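Uncharacterized esterase YxiM (Bacillus subtilis, PDB 2O14) probably hydrolyses ester bonds as a member of the GDSL lipolytic family, its substrate unknown, and carries a galactose-binding-like domain. Local coordinates at residues A[210-222]-A[247-261]. Sequence-based numbering, arbitrary orientation.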
loop_
_atom_site.group_PDB
_atom_site.type_symbol
_atom_site.label_atom_id
_atom_site.label_comp_id
_atom_site.label_asym_id
_atom_site.label_seq_id
_atom_site.Cartn_x
_atom_site.Cartn_y
_atom_site.Cartn_z
ATOM N N GLN A 210 9.657 -6.467 -3.126
ATOM C CA GLN A 210 9.703 -6.911 -1.735
ATOM C C GLN A 210 9.666 -8.427 -1.544
ATOM O O GLN A 210 9.097 -9.168 -2.353
ATOM C CB GLN A 210 8.564 -6.270 -0.936
ATOM C CG GLN A 210 8.703 -6.445 0.577
ATOM C CD GLN A 210 9.997 -5.858 1.109
ATOM O OE1 GLN A 210 10.019 -4.763 1.691
ATOM N NE2 GLN A 210 11.092 -6.572 0.893
ATOM N N ILE A 211 10.297 -8.867 -0.460
ATOM C CA ILE A 211 10.365 -10.273 -0.079
ATOM C C ILE A 211 9.769 -10.360 1.328
ATOM O O ILE A 211 9.486 -9.333 1.944
ATOM C CB ILE A 211 11.833 -10.769 -0.042
ATOM C CG1 ILE A 211 12.650 -9.893 0.909
ATOM C CG2 ILE A 211 12.450 -10.719 -1.451
ATOM C CD1 ILE A 211 14.097 -10.349 1.080
ATOM N N ALA A 212 9.590 -11.573 1.839
ATOM C CA ALA A 212 9.020 -11.763 3.172
ATOM C C ALA A 212 9.834 -11.107 4.290
ATOM O O ALA A 212 9.278 -10.427 5.155
ATOM C CB ALA A 212 8.861 -13.261 3.464
ATOM N N ARG A 213 11.147 -11.325 4.282
ATOM C CA ARG A 213 12.012 -10.766 5.320
ATOM C C ARG A 213 11.862 -9.248 5.389
ATOM O O ARG A 213 11.672 -8.689 6.468
ATOM C CB ARG A 213 13.477 -11.127 5.046
ATOM C CG ARG A 213 14.424 -10.841 6.202
ATOM C CD ARG A 213 15.862 -10.851 5.727
ATOM N NE ARG A 213 16.289 -12.147 5.202
ATOM C CZ ARG A 213 16.949 -12.306 4.056
ATOM N NH1 ARG A 213 17.318 -13.516 3.657
ATOM N NH2 ARG A 213 17.217 -11.254 3.291
ATOM N N GLY A 214 11.947 -8.594 4.234
ATOM C CA GLY A 214 11.820 -7.147 4.180
ATOM C C GLY A 214 10.457 -6.635 4.623
ATOM O O GLY A 214 10.365 -5.668 5.373
ATOM N N PHE A 215 9.394 -7.273 4.155
ATOM C CA PHE A 215 8.052 -6.858 4.524
ATOM C C PHE A 215 7.916 -6.925 6.040
ATOM O O PHE A 215 7.321 -6.050 6.665
ATOM C CB PHE A 215 7.016 -7.771 3.855
ATOM C CG PHE A 215 5.617 -7.225 3.891
ATOM C CD1 PHE A 215 4.823 -7.371 5.023
ATOM C CD2 PHE A 215 5.110 -6.513 2.803
ATOM C CE1 PHE A 215 3.541 -6.809 5.074
ATOM C CE2 PHE A 215 3.838 -5.950 2.845
ATOM C CZ PHE A 215 3.051 -6.096 3.981
ATOM N N ARG A 216 8.495 -7.963 6.631
ATOM C CA ARG A 216 8.430 -8.149 8.073
ATOM C C ARG A 216 9.254 -7.156 8.878
ATOM O O ARG A 216 8.751 -6.511 9.803
ATOM C CB ARG A 216 8.888 -9.559 8.446
ATOM C CG ARG A 216 8.922 -9.814 9.946
ATOM C CD ARG A 216 9.372 -11.229 10.246
ATOM N NE ARG A 216 9.262 -11.553 11.666
ATOM C CZ ARG A 216 10.106 -11.133 12.607
ATOM N NH1 ARG A 216 11.142 -10.364 12.288
ATOM N NH2 ARG A 216 9.910 -11.478 13.873
ATOM N N ASN A 217 10.518 -7.026 8.502
ATOM C CA ASN A 217 11.454 -6.183 9.237
ATOM C C ASN A 217 11.589 -4.696 8.932
ATOM O O ASN A 217 11.985 -3.928 9.812
ATOM C CB ASN A 217 12.841 -6.816 9.148
ATOM C CG ASN A 217 12.848 -8.254 9.616
ATOM O OD1 ASN A 217 13.775 -9.009 9.326
ATOM N ND2 ASN A 217 11.814 -8.640 10.354
ATOM N N ASP A 218 11.257 -4.269 7.718
ATOM C CA ASP A 218 11.461 -2.863 7.388
ATOM C C ASP A 218 10.302 -1.869 7.445
ATOM O O ASP A 218 10.360 -0.821 6.805
ATOM C CB ASP A 218 12.197 -2.766 6.040
ATOM C CG ASP A 218 13.571 -3.450 6.082
ATOM O OD1 ASP A 218 14.290 -3.259 7.080
ATOM O OD2 ASP A 218 13.942 -4.172 5.132
ATOM N N GLY A 219 9.260 -2.179 8.214
ATOM C CA GLY A 219 8.159 -1.231 8.350
ATOM C C GLY A 219 6.766 -1.598 7.870
ATOM O O GLY A 219 5.774 -1.196 8.490
ATOM N N GLN A 220 6.668 -2.347 6.774
ATOM C CA GLN A 220 5.360 -2.715 6.251
ATOM C C GLN A 220 4.511 -3.533 7.221
ATOM O O GLN A 220 3.333 -3.237 7.403
ATOM C CB GLN A 220 5.514 -3.441 4.909
ATOM C CG GLN A 220 5.713 -2.472 3.744
ATOM C CD GLN A 220 6.445 -3.090 2.567
ATOM O OE1 GLN A 220 7.638 -3.381 2.652
ATOM N NE2 GLN A 220 5.734 -3.288 1.461
ATOM N N LEU A 221 5.087 -4.550 7.855
ATOM C CA LEU A 221 4.300 -5.336 8.798
ATOM C C LEU A 221 3.932 -4.504 10.020
ATOM O O LEU A 221 2.810 -4.589 10.516
ATOM C CB LEU A 221 5.058 -6.582 9.254
ATOM C CG LEU A 221 4.235 -7.466 10.195
ATOM C CD1 LEU A 221 3.046 -8.057 9.435
ATOM C CD2 LEU A 221 5.107 -8.571 10.757
ATOM N N GLU A 222 4.880 -3.709 10.512
ATOM C CA GLU A 222 4.630 -2.867 11.683
ATOM C C GLU A 222 3.452 -1.931 11.434
ATOM O O GLU A 222 2.612 -1.738 12.312
ATOM C CB GLU A 222 5.862 -2.027 12.046
ATOM C CG GLU A 222 5.612 -1.091 13.235
ATOM C CD GLU A 222 6.778 -0.158 13.535
ATOM O OE1 GLU A 222 7.740 -0.111 12.742
ATOM O OE2 GLU A 222 6.729 0.541 14.569
ATOM N N HIS A 247 19.020 -12.243 -2.434
ATOM C CA HIS A 247 18.463 -11.993 -1.106
ATOM C C HIS A 247 18.911 -13.067 -0.123
ATOM O O HIS A 247 18.771 -12.910 1.090
ATOM C CB HIS A 247 16.928 -11.976 -1.154
ATOM C CG HIS A 247 16.362 -10.963 -2.100
ATOM N ND1 HIS A 247 16.596 -9.610 -1.972
ATOM C CD2 HIS A 247 15.574 -11.105 -3.192
ATOM C CE1 HIS A 247 15.978 -8.964 -2.944
ATOM N NE2 HIS A 247 15.349 -9.848 -3.698
ATOM N N LYS A 248 19.443 -14.162 -0.657
ATOM C CA LYS A 248 19.911 -15.273 0.162
ATOM C C LYS A 248 18.840 -15.681 1.169
ATOM O O LYS A 248 19.116 -15.860 2.351
ATOM C CB LYS A 248 21.209 -14.877 0.876
ATOM C CG LYS A 248 22.296 -14.417 -0.098
ATOM C CD LYS A 248 23.512 -13.833 0.607
ATOM C CE LYS A 248 24.392 -14.914 1.202
ATOM N NZ LYS A 248 24.921 -15.831 0.151
ATOM N N GLU A 249 17.606 -15.808 0.687
ATOM C CA GLU A 249 16.490 -16.203 1.538
ATOM C C GLU A 249 15.969 -17.554 1.069
ATOM O O GLU A 249 15.176 -17.629 0.129
ATOM C CB GLU A 249 15.367 -15.164 1.472
ATOM C CG GLU A 249 14.143 -15.555 2.285
ATOM C CD GLU A 249 12.947 -14.655 2.031
ATOM O OE1 GLU A 249 12.822 -13.606 2.701
ATOM O OE2 GLU A 249 12.138 -14.995 1.148
ATOM N N SER A 250 16.427 -18.619 1.726
ATOM C CA SER A 250 16.032 -19.975 1.371
ATOM C C SER A 250 14.536 -20.161 1.534
ATOM O O SER A 250 13.860 -19.339 2.162
ATOM C CB SER A 250 16.752 -20.994 2.255
ATOM O OG SER A 250 16.213 -20.985 3.569
ATOM N N GLU A 251 14.017 -21.247 0.970
ATOM C CA GLU A 251 12.596 -21.526 1.086
ATOM C C GLU A 251 12.293 -21.727 2.564
ATOM O O GLU A 251 11.235 -21.340 3.054
ATOM C CB GLU A 251 12.222 -22.783 0.292
ATOM C CG GLU A 251 10.717 -22.958 0.138
ATOM C CD GLU A 251 10.341 -24.062 -0.831
ATOM O OE1 GLU A 251 11.140 -24.356 -1.748
ATOM O OE2 GLU A 251 9.234 -24.621 -0.685
ATOM N N ALA A 252 13.241 -22.326 3.274
ATOM C CA ALA A 252 13.077 -22.562 4.701
ATOM C C ALA A 252 12.931 -21.233 5.445
ATOM O O ALA A 252 12.027 -21.077 6.268
ATOM C CB ALA A 252 14.270 -23.341 5.243
ATOM N N GLU A 253 13.814 -20.275 5.159
ATOM C CA GLU A 253 13.738 -18.981 5.835
ATOM C C GLU A 253 12.417 -18.324 5.461
ATOM O O GLU A 253 11.700 -17.805 6.314
ATOM C CB GLU A 253 14.893 -18.062 5.419
ATOM C CG GLU A 253 15.156 -16.939 6.427
ATOM C CD GLU A 253 15.978 -15.787 5.862
ATOM O OE1 GLU A 253 16.918 -16.044 5.077
ATOM O OE2 GLU A 253 15.687 -14.619 6.219
ATOM N N PHE A 254 12.107 -18.350 4.174
ATOM C CA PHE A 254 10.871 -17.775 3.668
ATOM C C PHE A 254 9.689 -18.276 4.491
ATOM O O PHE A 254 8.891 -17.490 5.005
ATOM C CB PHE A 254 10.687 -18.173 2.205
ATOM C CG PHE A 254 9.313 -17.911 1.677
ATOM C CD1 PHE A 254 8.908 -16.615 1.365
ATOM C CD2 PHE A 254 8.419 -18.965 1.483
ATOM C CE1 PHE A 254 7.629 -16.367 0.866
ATOM C CE2 PHE A 254 7.134 -18.732 0.984
ATOM C CZ PHE A 254 6.738 -17.428 0.673
ATOM N N LYS A 255 9.597 -19.597 4.616
ATOM C CA LYS A 255 8.518 -20.245 5.353
ATOM C C LYS A 255 8.479 -19.809 6.821
ATOM O O LYS A 255 7.402 -19.582 7.372
ATOM C CB LYS A 255 8.684 -21.764 5.237
ATOM C CG LYS A 255 7.498 -22.599 5.675
ATOM C CD LYS A 255 7.747 -24.068 5.335
ATOM C CE LYS A 255 6.696 -24.985 5.942
ATOM N NZ LYS A 255 5.330 -24.597 5.525
ATOM N N GLU A 256 9.651 -19.689 7.444
ATOM C CA GLU A 256 9.757 -19.277 8.849
ATOM C C GLU A 256 9.278 -17.843 9.078
ATOM O O GLU A 256 8.533 -17.571 10.018
ATOM C CB GLU A 256 11.204 -19.358 9.326
ATOM C CG GLU A 256 11.824 -20.735 9.350
ATOM C CD GLU A 256 13.315 -20.672 9.665
ATOM O OE1 GLU A 256 13.685 -20.006 10.661
ATOM O OE2 GLU A 256 14.117 -21.281 8.921
ATOM N N VAL A 257 9.745 -16.930 8.230
ATOM C CA VAL A 257 9.380 -15.523 8.321
ATOM C C VAL A 257 7.888 -15.355 8.088
ATOM O O VAL A 257 7.210 -14.621 8.813
ATOM C CB VAL A 257 10.137 -14.684 7.274
ATOM C CG1 VAL A 257 9.610 -13.252 7.272
ATOM C CG2 VAL A 257 11.625 -14.705 7.578
HETATM N N MSE A 258 7.391 -16.035 7.061
HETATM C CA MSE A 258 5.976 -15.987 6.715
HETATM C C MSE A 258 5.138 -16.479 7.887
HETATM O O MSE A 258 4.123 -15.875 8.224
HETATM C CB MSE A 258 5.711 -16.856 5.484
HETATM C CG MSE A 258 6.295 -16.301 4.196
HETATM SE SE MSE A 258 5.214 -14.857 3.466
HETATM C CE MSE A 258 3.824 -15.955 2.657
ATOM N N ARG A 259 5.577 -17.572 8.506
ATOM C CA ARG A 259 4.874 -18.156 9.645
ATOM C C ARG A 259 4.744 -17.145 10.779
ATOM O O ARG A 259 3.677 -16.994 11.372
ATOM C CB ARG A 259 5.626 -19.388 10.154
ATOM C CG ARG A 259 4.904 -20.161 11.250
ATOM C CD ARG A 259 5.819 -21.211 11.858
ATOM N NE ARG A 259 6.399 -22.091 10.850
ATOM C CZ ARG A 259 5.716 -23.000 10.159
ATOM N NH1 ARG A 259 4.416 -23.161 10.365
ATOM N NH2 ARG A 259 6.336 -23.749 9.257
ATOM N N ASP A 260 5.841 -16.455 11.072
ATOM C CA ASP A 260 5.869 -15.462 12.137
ATOM C C ASP A 260 4.887 -14.324 11.886
ATOM O O ASP A 260 4.148 -13.930 12.790
ATOM C CB ASP A 260 7.278 -14.896 12.287
ATOM C CG ASP A 260 7.387 -13.916 13.430
ATOM O OD1 ASP A 260 7.219 -14.331 14.598
ATOM O OD2 ASP A 260 7.635 -12.725 13.157
HETATM N N MSE A 261 4.880 -13.793 10.666
HETATM C CA MSE A 261 3.968 -12.703 10.330
HETATM C C MSE A 261 2.522 -13.131 10.537
HETATM O O MSE A 261 1.719 -12.383 11.091
HETATM C CB MSE A 261 4.153 -12.259 8.876
HETATM C CG MSE A 261 5.488 -11.609 8.583
HETATM SE SE MSE A 261 5.390 -10.479 7.011
HETATM C CE MSE A 261 5.762 -11.799 5.639
#
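Ala-212 fits as a knob into a hole formed by Phe-254, Val-257, Met-258 and Met-261, where helix 212-217 of the GDSL (SGNH-hydrolase) domain packs on the start of helix 251-266 beside the parallel sheet. Over these segments the axes approach to 9.3 Å at 30°, a closeness that suits a side chain as small as alanine: its CB lies 3.9 Å from Val-257 CG1. In return the selenomethionine Met-261 fills a hole among Ala-212, Phe-215, Arg-216 and Leu-221; its flexible chain brings SE obliquely against the Phe-215 ring, 3.7 Å from CD1, as a Met-aromatic contact. Phe-215 and Met-258 also reach strand 233-237, on the buried side of the pair.

The more open flank is polar, and long side chains bridge it. Arg-213, its chain bent at chi3, grips Glu-253 side-on in a two-bond salt bridge: NE meets OE2 at 2.7 Å and NH1 meets OE1 at 2.9 Å, the two planes nearly coplanar. NH1 and NH2 also converge end-on upon His-247 O, tying the loop before helix 251-266 to this arginine. A leucine in place of Arg-213 would probably leave the Glu-253 carboxylate without its countercharge and His-247 O without both donors. Farther along, extended Arg-216 lays its aliphatic part on Val-257, and its NE and NH2 both bond Asp-260 OD2 in a salt bridge.

Buried Glu-249 suits the start of helix 212-217, its OE1 accepting from Arg-213 N at 3.2 Å. Beside it, also buried, Ile-211 makes a CH-pi contact, CG2 over one face of the His-247 imidazole, 3.8 Å from the ring centroid.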